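Local coordinates for protein hydrolase, NUDIX family (PDB 3F6A) that probably hydrolyses a diphosphate linkage in a nucleoside diphosphate derivative or a related compound, at residues A[11-16]-A[122-127]; A[21-24]-A[29-32]; A[102-107]-A[141-146]. All blocks are in the same frame, centred on the assembly; numbering follows the deposited sequence.

Contact 1: A[11-16]-A[122-127]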
loop_
_atom_site.group_PDB
_atom_site.type_symbol
_atom_site.label_atom_id
_atom_site.label_comp_id
_atom_site.label_asym_id
_atom_site.label_seq_id
_atom_site.Cartn_x
_atom_site.Cartn_y
_atom_site.Cartn_z
ATOM N N VAL A 11 -6.850 6.452 -8.911
ATOM C CA VAL A 11 -5.746 7.082 -9.615
ATOM C C VAL A 11 -6.037 8.540 -9.911
ATOM O O VAL A 11 -7.043 8.864 -10.535
ATOM C CB VAL A 11 -5.466 6.408 -10.973
ATOM C CG1 VAL A 11 -4.051 6.728 -11.419
ATOM C CG2 VAL A 11 -5.692 4.920 -10.877
ATOM N N PHE A 12 -5.146 9.410 -9.460
ATOM C CA PHE A 12 -5.256 10.830 -9.705
ATOM C C PHE A 12 -4.290 11.086 -10.845
ATOM O O PHE A 12 -3.078 10.959 -10.687
ATOM C CB PHE A 12 -4.868 11.605 -8.448
ATOM C CG PHE A 12 -5.933 11.592 -7.388
ATOM C CD1 PHE A 12 -6.911 12.580 -7.361
ATOM C CD2 PHE A 12 -5.983 10.571 -6.442
ATOM C CE1 PHE A 12 -7.922 12.556 -6.405
ATOM C CE2 PHE A 12 -6.997 10.539 -5.478
ATOM C CZ PHE A 12 -7.965 11.528 -5.460
ATOM N N ILE A 13 -4.840 11.436 -12.002
ATOM C CA ILE A 13 -4.040 11.666 -13.197
ATOM C C ILE A 13 -3.819 13.145 -13.472
ATOM O O ILE A 13 -4.770 13.924 -13.531
ATOM C CB ILE A 13 -4.719 11.011 -14.419
ATOM C CG1 ILE A 13 -4.944 9.527 -14.127
ATOM C CG2 ILE A 13 -3.864 11.193 -15.663
ATOM C CD1 ILE A 13 -5.759 8.798 -15.165
ATOM N N VAL A 14 -2.557 13.521 -13.644
ATOM C CA VAL A 14 -2.196 14.904 -13.903
ATOM C C VAL A 14 -1.680 15.136 -15.320
ATOM O O VAL A 14 -0.825 14.401 -15.807
ATOM C CB VAL A 14 -1.106 15.377 -12.901
ATOM C CG1 VAL A 14 -0.563 16.751 -13.315
ATOM C CG2 VAL A 14 -1.685 15.426 -11.490
ATOM N N CYS A 15 -2.218 16.153 -15.982
ATOM C CA CYS A 15 -1.773 16.522 -17.323
ATOM C C CYS A 15 -1.331 17.971 -17.166
ATOM O O CYS A 15 -2.135 18.836 -16.808
ATOM C CB CYS A 15 -2.911 16.424 -18.344
ATOM S SG CYS A 15 -2.350 16.693 -20.058
ATOM N N LYS A 16 -0.051 18.221 -17.428
ATOM C CA LYS A 16 0.554 19.541 -17.269
ATOM C C LYS A 16 0.209 20.161 -15.914
ATOM O O LYS A 16 0.813 19.798 -14.907
ATOM C CB LYS A 16 0.176 20.491 -18.420
ATOM C CG LYS A 16 -1.295 20.615 -18.727
ATOM C CD LYS A 16 -1.571 21.856 -19.561
ATOM C CE LYS A 16 -1.518 23.121 -18.710
ATOM N NZ LYS A 16 -2.631 23.174 -17.714
ATOM N N LEU A 122 -16.145 13.933 -17.403
ATOM C CA LEU A 122 -14.779 14.015 -16.910
ATOM C C LEU A 122 -14.319 15.464 -16.980
ATOM O O LEU A 122 -14.497 16.127 -18.000
ATOM C CB LEU A 122 -13.848 13.138 -17.758
ATOM C CG LEU A 122 -13.936 11.610 -17.621
ATOM C CD1 LEU A 122 -15.290 11.112 -18.074
ATOM C CD2 LEU A 122 -12.840 10.975 -18.450
ATOM N N LYS A 123 -13.728 15.955 -15.896
ATOM C CA LYS A 123 -13.266 17.331 -15.864
ATOM C C LYS A 123 -11.856 17.466 -15.318
ATOM O O LYS A 123 -11.442 16.706 -14.447
ATOM C CB LYS A 123 -14.226 18.178 -15.023
ATOM C CG LYS A 123 -15.668 18.160 -15.533
ATOM C CD LYS A 123 -16.523 19.199 -14.824
ATOM C CE LYS A 123 -15.999 20.606 -15.068
ATOM N NZ LYS A 123 -16.798 21.645 -14.350
ATOM N N TRP A 124 -11.113 18.435 -15.844
ATOM C CA TRP A 124 -9.753 18.679 -15.381
ATOM C C TRP A 124 -9.789 19.880 -14.446
ATOM O O TRP A 124 -10.466 20.872 -14.723
ATOM C CB TRP A 124 -8.815 18.955 -16.555
ATOM C CG TRP A 124 -8.598 17.760 -17.445
ATOM C CD1 TRP A 124 -9.315 17.417 -18.557
ATOM C CD2 TRP A 124 -7.586 16.763 -17.295
ATOM N NE1 TRP A 124 -8.807 16.265 -19.111
ATOM C CE2 TRP A 124 -7.744 15.842 -18.356
ATOM C CE3 TRP A 124 -6.554 16.556 -16.368
ATOM C CZ2 TRP A 124 -6.908 14.732 -18.516
ATOM C CZ3 TRP A 124 -5.723 15.455 -16.528
ATOM C CH2 TRP A 124 -5.906 14.556 -17.594
ATOM N N TYR A 125 -9.058 19.790 -13.340
ATOM C CA TYR A 125 -9.041 20.864 -12.356
ATOM C C TYR A 125 -7.663 21.436 -12.074
ATOM O O TYR A 125 -6.682 20.702 -11.926
ATOM C CB TYR A 125 -9.633 20.369 -11.036
ATOM C CG TYR A 125 -11.067 19.919 -11.123
ATOM C CD1 TYR A 125 -12.101 20.738 -10.671
ATOM C CD2 TYR A 125 -11.393 18.665 -11.644
ATOM C CE1 TYR A 125 -13.422 20.321 -10.737
ATOM C CE2 TYR A 125 -12.703 18.243 -11.716
ATOM C CZ TYR A 125 -13.715 19.070 -11.259
ATOM O OH TYR A 125 -15.019 18.645 -11.325
ATOM N N SER A 126 -7.605 22.758 -11.991
ATOM C CA SER A 126 -6.369 23.463 -11.690
ATOM C C SER A 126 -6.280 23.509 -10.171
ATOM O O SER A 126 -7.269 23.261 -9.481
ATOM C CB SER A 126 -6.435 24.892 -12.223
ATOM O OG SER A 126 -7.487 25.596 -11.584
ATOM N N LYS A 127 -5.104 23.825 -9.643
ATOM C CA LYS A 127 -4.963 23.901 -8.197
ATOM C C LYS A 127 -5.921 24.983 -7.704
ATOM O O LYS A 127 -6.388 24.942 -6.567
ATOM C CB LYS A 127 -3.515 24.231 -7.806
ATOM C CG LYS A 127 -3.293 24.352 -6.303
ATOM C CD LYS A 127 -2.071 23.570 -5.816
ATOM C CE LYS A 127 -0.762 24.082 -6.405
ATOM N NZ LYS A 127 -0.568 23.702 -7.835
#
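The indole of Trp124, which meets Cys15 and Ile13 of segment 11-16, is tied down at its single polar atom: NE1 is hydrogen-bonded to the backbone O of Phe110. Phe110 also packs its ring edge-to-face with the indole, so the ring is held from the loop side while its six-membered part reaches strand 7-15. The nearest point there is the CB of Cys15, 3.5 Å from Trp124 CZ3 and 3.6 Å from Trp124 CH2; the approach to the ring is oblique. With SG anti to its backbone N (chi1 -173°), Cys15 holds the sulfur 5.2 Å from the centroid of the six-membered ring of Trp124, 24° off the ring normal, a sulfur-aromatic contact. Cysteine suits the place: it is short enough to let the large indole come close to the backbone, and its sulfur is polarisable. Two residues earlier in the strand, Ile13 adds its carbonyl, with Ile13 O 3.5 Å from Trp124 CZ3, and a looser methyl contact, CG2 lying 4.4 Å from Trp124 CH2. The interface is small, 129 Å² in all, and depends on the length of the tryptophan, because the two strand axes are 8.6 Å apart and inclined by 63°, too far apart to pair. Strand 18-23 lies between them, antiparallel to both. Its Leu20 bonds through the backbone to Ile13 and touches Trp124 with its side chain, so the indole passes over the intervening strand. A large aromatic thus spans from strand 122-125 to the next strand but one, 7-15, in the mixed sheet at the centre of the Nudix fold.

Contact 2: A[21-24]-A[29-32]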
loop_
_atom_site.group_PDB
_atom_site.type_symbol
_atom_site.label_atom_id
_atom_site.label_comp_id
_atom_site.label_asym_id
_atom_site.label_seq_id
_atom_site.Cartn_x
_atom_site.Cartn_y
_atom_site.Cartn_z
ATOM N N LEU A 21 -10.861 14.145 -12.819
ATOM C CA LEU A 21 -11.858 13.511 -11.953
ATOM C C LEU A 21 -13.074 13.221 -12.826
ATOM O O LEU A 21 -13.232 13.825 -13.881
ATOM C CB LEU A 21 -12.280 14.452 -10.815
ATOM C CG LEU A 21 -11.235 14.943 -9.811
ATOM C CD1 LEU A 21 -11.861 15.997 -8.908
ATOM C CD2 LEU A 21 -10.710 13.779 -8.982
ATOM N N HIS A 22 -13.928 12.298 -12.404
ATOM C CA HIS A 22 -15.133 12.023 -13.173
ATOM C C HIS A 22 -16.319 11.844 -12.237
ATOM O O HIS A 22 -16.150 11.447 -11.086
ATOM C CB HIS A 22 -14.931 10.811 -14.109
ATOM C CG HIS A 22 -14.964 9.471 -13.435
ATOM N ND1 HIS A 22 -14.714 9.292 -12.092
ATOM C CD2 HIS A 22 -15.166 8.232 -13.945
ATOM C CE1 HIS A 22 -14.761 8.003 -11.803
ATOM N NE2 HIS A 22 -15.033 7.339 -12.910
ATOM N N LEU A 23 -17.515 12.177 -12.719
ATOM C CA LEU A 23 -18.731 12.064 -11.915
ATOM C C LEU A 23 -19.130 10.594 -11.798
ATOM O O LEU A 23 -19.523 9.963 -12.776
ATOM C CB LEU A 23 -19.874 12.868 -12.558
ATOM C CG LEU A 23 -20.958 13.416 -11.617
ATOM C CD1 LEU A 23 -22.052 14.075 -12.441
ATOM C CD2 LEU A 23 -21.537 12.307 -10.768
ATOM N N HIS A 24 -19.047 10.053 -10.590
ATOM C CA HIS A 24 -19.370 8.651 -10.379
ATOM C C HIS A 24 -20.719 8.194 -10.934
ATOM O O HIS A 24 -20.836 7.072 -11.420
ATOM C CB HIS A 24 -19.302 8.304 -8.891
ATOM C CG HIS A 24 -19.189 6.835 -8.633
ATOM N ND1 HIS A 24 -18.011 6.140 -8.798
ATOM C CD2 HIS A 24 -20.123 5.915 -8.292
ATOM C CE1 HIS A 24 -18.223 4.856 -8.573
ATOM N NE2 HIS A 24 -19.498 4.693 -8.265
ATOM N N LYS A 29 -21.129 12.968 -7.449
ATOM C CA LYS A 29 -19.916 13.440 -6.785
ATOM C C LYS A 29 -18.701 13.186 -7.675
ATOM O O LYS A 29 -18.613 12.149 -8.334
ATOM C CB LYS A 29 -19.720 12.709 -5.454
ATOM C CG LYS A 29 -19.406 11.232 -5.619
ATOM C CD LYS A 29 -18.899 10.591 -4.337
ATOM C CE LYS A 29 -20.005 10.403 -3.318
ATOM N NZ LYS A 29 -19.552 9.509 -2.217
HETATM N N MSE A 30 -17.764 14.131 -7.691
HETATM C CA MSE A 30 -16.554 13.982 -8.493
HETATM C C MSE A 30 -15.547 13.075 -7.780
HETATM O O MSE A 30 -15.278 13.250 -6.587
HETATM C CB MSE A 30 -15.923 15.348 -8.753
HETATM C CG MSE A 30 -16.817 16.283 -9.566
HETATM SE SE MSE A 30 -17.511 15.469 -11.195
HETATM C CE MSE A 30 -15.916 15.561 -12.257
ATOM N N LEU A 31 -15.000 12.101 -8.507
ATOM C CA LEU A 31 -14.028 11.171 -7.936
ATOM C C LEU A 31 -12.918 10.844 -8.927
ATOM O O LEU A 31 -13.064 11.047 -10.141
ATOM C CB LEU A 31 -14.715 9.864 -7.534
ATOM C CG LEU A 31 -15.796 9.888 -6.450
ATOM C CD1 LEU A 31 -16.427 8.507 -6.356
ATOM C CD2 LEU A 31 -15.193 10.310 -5.109
ATOM N N PRO A 32 -11.779 10.352 -8.422
ATOM C CA PRO A 32 -10.691 10.010 -9.335
ATOM C C PRO A 32 -11.100 8.720 -10.016
ATOM O O PRO A 32 -12.065 8.080 -9.596
ATOM C CB PRO A 32 -9.509 9.812 -8.398
ATOM C CG PRO A 32 -10.160 9.273 -7.155
ATOM C CD PRO A 32 -11.369 10.175 -7.020
#
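Leu21 to His24 and Lys29 to Pro32 form the facing arms of a beta hairpin, strands 18-23 and 30-36, in the central sheet of the Nudix domain. Backbone bonding comes first. His22 and Leu31 are a hydrogen-bonded antiparallel pair, with His22 N to Leu31 O at 2.7 Å and Leu31 N to His22 O at 2.9 Å. Nearer the turn, His24 N donates to Lys29 O over 3.1 Å, while Leu23 and Met30 form the non-hydrogen-bonded pair between.

Apolar packing follows. Met30, present as selenomethionine, bends at chi2 (-50°) and chi3 (-76°), and this curls its end back under the opposite strand: SE lies 3.8 Å from Leu23 CB, the two side chains crossing at about a right angle, and the terminal CE reaches Leu21 CB at 4.1 Å. A flexible, unbranched chain suits a position where the end must turn along its neighbours. Leu21 CD2 lies against the backbone N of Pro32, and both residues also touch Ile140 of helix 138-150. On the face shared by His22 and Leu31, Leu31 CD1 meets the side chain of His24 obliquely.

Side-chain polarity completes the account. Lys29 NZ is hydrogen-bonded to Gln137 OE1. The first torsion of His22 (chi1 76°) sets CG on the side between the backbone N and the carbonyl carbon, which brings ND1 back to the pairing strand. Leu31 O therefore accepts twice: from His22 N in the carbonyl plane, and from His22 ND1, 3.1 Å away and above that plane.

Contact 3: A[102-107]-A[141-146]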
loop_
_atom_site.group_PDB
_atom_site.type_symbol
_atom_site.label_atom_id
_atom_site.label_comp_id
_atom_site.label_asym_id
_atom_site.label_seq_id
_atom_site.Cartn_x
_atom_site.Cartn_y
_atom_site.Cartn_z
ATOM N N VAL A 102 -4.449 4.250 -3.285
ATOM C CA VAL A 102 -4.367 5.465 -4.086
ATOM C C VAL A 102 -3.028 5.697 -4.765
ATOM O O VAL A 102 -1.987 5.676 -4.120
ATOM C CB VAL A 102 -4.687 6.694 -3.227
ATOM C CG1 VAL A 102 -4.701 7.947 -4.091
ATOM C CG2 VAL A 102 -6.017 6.501 -2.544
ATOM N N TYR A 103 -3.079 5.947 -6.071
ATOM C CA TYR A 103 -1.887 6.192 -6.871
ATOM C C TYR A 103 -1.999 7.526 -7.592
ATOM O O TYR A 103 -3.102 7.992 -7.885
ATOM C CB TYR A 103 -1.723 5.092 -7.925
ATOM C CG TYR A 103 -1.453 3.719 -7.370
ATOM C CD1 TYR A 103 -0.160 3.200 -7.339
ATOM C CD2 TYR A 103 -2.495 2.927 -6.873
ATOM C CE1 TYR A 103 0.095 1.928 -6.830
ATOM C CE2 TYR A 103 -2.249 1.652 -6.364
ATOM C CZ TYR A 103 -0.951 1.164 -6.346
ATOM O OH TYR A 103 -0.697 -0.088 -5.845
ATOM N N TYR A 104 -0.854 8.139 -7.875
ATOM C CA TYR A 104 -0.822 9.396 -8.611
ATOM C C TYR A 104 -0.103 9.067 -9.914
ATOM O O TYR A 104 0.806 8.237 -9.930
ATOM C CB TYR A 104 -0.054 10.484 -7.842
ATOM C CG TYR A 104 -0.669 10.886 -6.507
ATOM C CD1 TYR A 104 -2.008 10.619 -6.217
ATOM C CD2 TYR A 104 0.088 11.553 -5.547
ATOM C CE1 TYR A 104 -2.579 11.013 -4.999
ATOM C CE2 TYR A 104 -0.468 11.950 -4.330
ATOM C CZ TYR A 104 -1.802 11.677 -4.062
ATOM O OH TYR A 104 -2.342 12.073 -2.857
ATOM N N ALA A 105 -0.510 9.707 -11.002
ATOM C CA ALA A 105 0.100 9.447 -12.301
ATOM C C ALA A 105 0.010 10.653 -13.224
ATOM O O ALA A 105 -0.617 11.654 -12.903
ATOM C CB ALA A 105 -0.582 8.257 -12.957
ATOM N N THR A 106 0.645 10.533 -14.385
ATOM C CA THR A 106 0.639 11.591 -15.381
ATOM C C THR A 106 0.124 11.030 -16.704
ATOM O O THR A 106 0.127 9.818 -16.913
ATOM C CB THR A 106 2.061 12.137 -15.612
ATOM O OG1 THR A 106 2.911 11.068 -16.045
ATOM C CG2 THR A 106 2.623 12.740 -14.326
ATOM N N THR A 107 -0.325 11.921 -17.586
ATOM C CA THR A 107 -0.801 11.542 -18.915
ATOM C C THR A 107 -0.454 12.706 -19.853
ATOM O O THR A 107 -0.224 13.826 -19.398
ATOM C CB THR A 107 -2.322 11.253 -18.927
ATOM O OG1 THR A 107 -2.653 10.496 -20.100
ATOM C CG2 THR A 107 -3.122 12.534 -18.906
ATOM N N LEU A 141 -10.292 16.501 -2.596
ATOM C CA LEU A 141 -9.709 17.803 -2.910
ATOM C C LEU A 141 -8.263 17.830 -2.461
ATOM O O LEU A 141 -7.404 18.395 -3.135
ATOM C CB LEU A 141 -10.466 18.932 -2.204
ATOM C CG LEU A 141 -11.851 19.298 -2.734
ATOM C CD1 LEU A 141 -12.465 20.391 -1.869
ATOM C CD2 LEU A 141 -11.737 19.763 -4.181
ATOM N N VAL A 142 -7.992 17.213 -1.318
ATOM C CA VAL A 142 -6.636 17.176 -0.782
ATOM C C VAL A 142 -5.695 16.327 -1.632
ATOM O O VAL A 142 -4.598 16.766 -1.980
ATOM C CB VAL A 142 -6.628 16.629 0.658
ATOM C CG1 VAL A 142 -5.214 16.383 1.119
ATOM C CG2 VAL A 142 -7.316 17.616 1.586
HETATM N N MSE A 143 -6.118 15.113 -1.971
HETATM C CA MSE A 143 -5.266 14.242 -2.771
HETATM C C MSE A 143 -5.034 14.762 -4.183
HETATM O O MSE A 143 -3.949 14.597 -4.741
HETATM C CB MSE A 143 -5.841 12.825 -2.801
HETATM C CG MSE A 143 -5.810 12.158 -1.421
HETATM SE SE MSE A 143 -6.259 10.286 -1.409
HETATM C CE MSE A 143 -8.152 10.446 -1.630
ATOM N N ALA A 144 -6.036 15.412 -4.756
ATOM C CA ALA A 144 -5.901 15.963 -6.099
ATOM C C ALA A 144 -4.857 17.075 -6.056
ATOM O O ALA A 144 -4.072 17.251 -6.988
ATOM C CB ALA A 144 -7.248 16.507 -6.581
ATOM N N THR A 145 -4.844 17.813 -4.950
ATOM C CA THR A 145 -3.893 18.900 -4.766
ATOM C C THR A 145 -2.492 18.337 -4.552
ATOM O O THR A 145 -1.517 18.874 -5.081
ATOM C CB THR A 145 -4.294 19.775 -3.569
ATOM O OG1 THR A 145 -5.598 20.318 -3.806
ATOM C CG2 THR A 145 -3.306 20.915 -3.376
ATOM N N GLU A 146 -2.389 17.256 -3.784
ATOM C CA GLU A 146 -1.091 16.636 -3.558
ATOM C C GLU A 146 -0.567 16.122 -4.894
ATOM O O GLU A 146 0.609 16.273 -5.210
ATOM C CB GLU A 146 -1.193 15.459 -2.586
ATOM C CG GLU A 146 -1.700 15.807 -1.202
ATOM C CD GLU A 146 -1.619 14.626 -0.258
ATOM O OE1 GLU A 146 -1.567 13.474 -0.751
ATOM O OE2 GLU A 146 -1.616 14.845 0.972
#
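Tyr104 and Glu146 form the polar centre of the contact: the phenol OH donates to Glu146 OE1 over 2.6 Å. The carboxylate oxygen lies in the plane of the tyrosine ring, at its edge, while the ring itself stands 78° from the carboxylate plane; OE1 is met on its anti side. Tyrosine suits the strand position because its rigid ring spans the gap to the helix and carries a donor at the far end. Beside this bond, the side chain of Met143, present as selenomethionine, lies alongside: its CB is 3.6 Å from Tyr104 OH, and beyond it SE rests against both methyls of Val102, 3.9 Å from CG1 and 4.0 Å from CG2. An extended chi2 (-171°) carries SE out to Val102, and methionine's flexible, unbranched chain can lie along the branched valine.

In the next shell, His86 NE2 is also hydrogen-bonded to Glu146 OE1, so two groups grip that oxygen and help fix the carboxylate. Phe12 packs on both Val102 and Met143. Across the dimer interface, Leu69 of the second subunit touches Met143, and Asp66 of that subunit brings its OD2 near Glu146 OE2, a proximity of like charges that might favour protonation of one of them. Within the helix, Thr145 OG1 and Thr145 N both donate to Leu141 O.

The strand and helix axes pass 9.8 Å apart at 41°, with alternate strand residues facing the helix: the C-terminal helix laid on one face of the central sheet, one layer of the alpha/beta/alpha sandwich of Nudix proteins.

Overall arrangement
The three contacts share one mixed sheet. Strand 7-15 joins contact 1 to contact 3, whose centres are about 8 Å apart: Val14 N is 2.8 Å from Ala105 O, a probable hydrogen bond. Contact 2 is nested in the loop closed by contact 1, about 11 Å from it centre to centre; Lys123 N comes 3.0 Å from Leu21 O, and Phe12 CZ packs 3.6 Å from Pro32 CG. Contacts 2 and 3 do not touch, their centres lying about 13 Å apart, yet helix 138-150 reaches both. Helix 43-55, which probably forms the helical part of the loop-helix-loop Nudix signature, packs against Tyr103, whose side chain points away from the helix of contact 3.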